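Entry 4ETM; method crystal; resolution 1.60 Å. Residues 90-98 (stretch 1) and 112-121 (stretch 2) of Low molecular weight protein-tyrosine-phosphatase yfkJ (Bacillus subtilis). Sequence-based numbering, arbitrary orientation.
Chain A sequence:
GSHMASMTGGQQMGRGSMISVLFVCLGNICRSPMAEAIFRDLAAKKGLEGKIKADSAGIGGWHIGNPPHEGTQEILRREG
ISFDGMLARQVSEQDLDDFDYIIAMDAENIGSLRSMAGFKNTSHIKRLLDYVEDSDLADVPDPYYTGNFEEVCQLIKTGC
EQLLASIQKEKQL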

# COMPACT_ATOMS: atom_id res chain seq x y z
N GLN A 90 1.27 16.72 -6.80
CA GLN A 90 1.75 15.66 -5.93
C GLN A 90 1.21 15.91 -4.53
O GLN A 90 1.25 17.02 -4.03
N VAL A 91 0.70 14.85 -3.90
CA VAL A 91 0.15 14.96 -2.56
C VAL A 91 1.23 15.33 -1.54
O VAL A 91 2.40 15.00 -1.70
N SER A 92 0.82 16.04 -0.50
CA SER A 92 1.74 16.45 0.54
C SER A 92 1.14 16.15 1.90
O SER A 92 -0.05 15.82 2.01
N GLU A 93 1.97 16.26 2.94
CA GLU A 93 1.53 16.03 4.31
C GLU A 93 0.33 16.88 4.69
O GLU A 93 -0.57 16.41 5.39
N GLN A 94 0.31 18.13 4.24
CA GLN A 94 -0.77 19.04 4.60
C GLN A 94 -2.13 18.59 4.05
O GLN A 94 -3.17 18.88 4.64
N ASP A 95 -2.12 17.87 2.94
CA ASP A 95 -3.35 17.32 2.38
C ASP A 95 -4.03 16.36 3.36
O ASP A 95 -5.26 16.26 3.38
N LEU A 96 -3.24 15.65 4.16
CA LEU A 96 -3.79 14.70 5.12
C LEU A 96 -4.72 15.41 6.10
O LEU A 96 -5.80 14.92 6.40
N ASP A 97 -4.30 16.57 6.59
CA ASP A 97 -5.08 17.28 7.59
C ASP A 97 -6.21 18.09 6.94
O ASP A 97 -7.21 18.39 7.59
N ASP A 98 -6.05 18.44 5.67
CA ASP A 98 -6.98 19.34 4.99
C ASP A 98 -8.28 18.68 4.56
O ASP A 98 -9.34 19.28 4.62
N SER A 112 1.81 4.29 0.45
CA SER A 112 2.59 5.50 0.22
C SER A 112 2.13 6.63 1.12
O SER A 112 2.96 7.36 1.66
N LEU A 113 0.81 6.78 1.28
CA LEU A 113 0.26 7.83 2.13
C LEU A 113 0.66 7.54 3.59
O LEU A 113 0.90 8.46 4.36
N ARG A 114 0.79 6.27 3.93
CA ARG A 114 1.16 5.89 5.30
C ARG A 114 2.60 6.26 5.63
O ARG A 114 2.91 6.67 6.75
N SER A 115 3.48 6.08 4.65
CA SER A 115 4.88 6.48 4.75
C SER A 115 5.01 8.01 4.88
O SER A 115 5.98 8.51 5.44
N MET A 116 4.02 8.73 4.38
CA MET A 116 4.06 10.19 4.35
C MET A 116 3.51 10.81 5.63
O MET A 116 3.83 11.94 5.97
N ALA A 117 2.69 10.05 6.34
CA ALA A 117 1.85 10.60 7.40
C ALA A 117 2.55 10.93 8.72
O ALA A 117 2.06 11.77 9.48
N GLY A 118 3.67 10.27 8.99
CA GLY A 118 4.35 10.49 10.26
C GLY A 118 3.43 10.18 11.43
O GLY A 118 2.89 9.07 11.52
N PHE A 119 3.22 11.16 12.30
CA PHE A 119 2.39 10.97 13.49
C PHE A 119 0.93 11.35 13.23
O PHE A 119 0.08 11.19 14.11
N LYS A 120 0.65 11.85 12.04
CA LYS A 120 -0.70 12.30 11.70
C LYS A 120 -1.69 11.14 11.62
O LYS A 120 -1.33 10.01 11.27
N ASN A 121 -2.94 11.44 11.94
CA ASN A 121 -4.01 10.45 11.83
C ASN A 121 -4.23 9.99 10.39
O ASN A 121 -4.23 10.80 9.46

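The helices 93-98 and 112-117 cross almost at right angles, at 97°, and their axes come no closer than 10.0 Å. Side chains fill the gap, with Met-116, Leu-96 and Lys-120 contributing most.

Met-116 is central. Its CA-to-CB bond points sideways to stretch 1, but chi1 and chi2 are both t, so the chain runs out extended until chi3, at -39° (m), turns the terminal methyl. That methyl meets Val-91, with Met-116 CE 3.5 Å from Val-91 CG1, while Met-116 SD lies 3.7 Å from the backbone C of Ser-92. A long, unbranched, apolar side chain suits this place, since it can reach across and set its methyl against Val-91. Val-91, with chi1 p, points toward stretch 2; its CG1 also packs against Leu-113, 4.1 Å from Leu-113 CD2. Leu-113 starts sideways, and its m,t rotamer, common for leucine in helices, brings its end nearer.

Leu-96 points toward stretch 2 from the helix, also m,t. Its CD1 lies 3.7 Å from Ala-117 CB and 3.5 Å from Ala-117 CA; the CA-to-CB bond of Ala-117 points away overall, yet CB still touches, and Leu-96 CD1 reaches the backbone CA as well. The same CD1 is 3.9 Å from Lys-120 CD, while Leu-96 CD2 makes a looser contact with Leu-113 CD2 at 4.5 Å.

Beyond Ala-117 the chain turns. Gly-118 has positive phi, which favours glycine, and a type II' turn from Ala-117 to Lys-120 closes with Lys-120 N donating to Ala-117 O at 2.9 Å. Lys-120 then points toward stretch 1. With chi1 m and chi2 and chi3 t, its methylenes pass Leu-96, and chi4 m places the ammonium beside Asp-97: Lys-120 NZ donates to Asp-97 OD2 at 2.8 Å in a salt bridge. Lysine thus serves both an apolar and a charged neighbour. Asp-97 leaves its helix sideways, but with chi1 m its carboxylate comes nearer.

The other oxygen of this carboxylate faces water. Water 1 accepts from Asn-121 N at 3.0 Å and donates weakly to Asp-97 OD1 at 3.5 Å; water 2 lies 3.1 Å from Asp-97 OD1 and 2.7 Å from Asn-121 O.

Glu-93 (chi1 m, chi2 t) touches Met-116 near its base, with Glu-93 CG 3.9 Å from Met-116 CG. Its OE1 is 3.3 Å from Met-116 O, but both are acceptors and form no hydrogen bond. Within stretch 1, Asp-95, with chi1 m, turns its carboxylate back so that OD2 accepts from Ser-92 N at 2.9 Å.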

# COMPACT_ATOMS: atom_id res chain seq x y z
CB GLN A 90 3.28 15.66 -5.91
CG GLN A 90 3.90 14.55 -5.08
CD GLN A 90 5.39 14.42 -5.32
OE1 GLN A 90 6.08 15.42 -5.54
NE2 GLN A 90 5.90 13.21 -5.28
CB VAL A 91 -0.52 13.64 -2.16
CG1 VAL A 91 0.53 12.56 -1.94
CG2 VAL A 91 -1.40 13.84 -0.94
CB SER A 92 2.07 17.94 0.42
OG SER A 92 0.91 18.72 0.60
CB GLU A 93 2.67 16.30 5.30
CG GLU A 93 3.84 15.33 5.18
CD GLU A 93 4.72 15.35 6.41
OE1 GLU A 93 5.74 14.63 6.43
OE2 GLU A 93 4.39 16.08 7.37
CB GLN A 94 -0.45 20.47 4.16
CG GLN A 94 -1.38 21.53 4.74
CD GLN A 94 -1.40 21.50 6.26
OE1 GLN A 94 -0.35 21.44 6.91
NE2 GLN A 94 -2.60 21.53 6.85
CB ASP A 95 -3.06 16.57 1.07
CG ASP A 95 -2.77 17.50 -0.09
OD1 ASP A 95 -3.53 18.46 -0.32
OD2 ASP A 95 -1.77 17.25 -0.80
CB LEU A 96 -2.67 13.98 5.87
CG LEU A 96 -1.64 13.22 5.02
CD1 LEU A 96 -0.50 12.73 5.89
CD2 LEU A 96 -2.29 12.07 4.30
CB ASP A 97 -4.18 18.20 8.41
CG ASP A 97 -3.22 17.43 9.31
OD1 ASP A 97 -3.52 16.27 9.68
OD2 ASP A 97 -2.16 17.99 9.66
CB ASP A 98 -6.31 19.97 3.76
CG ASP A 98 -5.42 21.15 4.12
OD1 ASP A 98 -5.06 21.30 5.30
OD2 ASP A 98 -5.09 21.93 3.21
CB SER A 112 2.53 5.93 -1.24
OG SER A 112 3.12 4.95 -2.07
CB LEU A 113 -1.26 7.95 1.97
CG LEU A 113 -1.75 8.47 0.60
CD1 LEU A 113 -3.22 8.18 0.37
CD2 LEU A 113 -1.49 9.96 0.45
CB ARG A 114 0.94 4.39 5.53
CG ARG A 114 -0.51 3.92 5.48
CD ARG A 114 -0.67 2.58 6.21
NE ARG A 114 -1.99 1.99 6.01
CZ ARG A 114 -3.10 2.41 6.61
NH1 ARG A 114 -3.05 3.43 7.46
NH2 ARG A 114 -4.26 1.82 6.35
CB SER A 115 5.63 5.99 3.50
OG SER A 115 7.03 6.26 3.57
CB MET A 116 3.25 10.69 3.15
CG MET A 116 3.08 12.19 3.05
SD MET A 116 2.06 12.54 1.62
CE MET A 116 2.73 11.30 0.51
CB ALA A 117 0.69 9.66 7.65
CB PHE A 119 2.94 11.77 14.67
CG PHE A 119 4.35 11.41 15.05
CD1 PHE A 119 4.60 10.32 15.85
CD2 PHE A 119 5.41 12.16 14.57
CE1 PHE A 119 5.90 9.98 16.19
CE2 PHE A 119 6.72 11.83 14.92
CZ PHE A 119 6.96 10.74 15.72
CB LYS A 120 -0.70 13.06 10.37
CG LYS A 120 0.09 14.34 10.39
CD LYS A 120 0.17 14.95 9.00
CE LYS A 120 1.09 16.16 8.96
NZ LYS A 120 0.58 17.29 9.78
CB ASN A 121 -5.30 11.00 12.42
CG ASN A 121 -6.27 9.91 12.80
OD1 ASN A 121 -7.12 9.52 11.99
ND2 ASN A 121 -6.16 9.41 14.02
O HOH W 1 -3.36 14.33 12.53
O HOH W 2 -4.43 13.42 9.08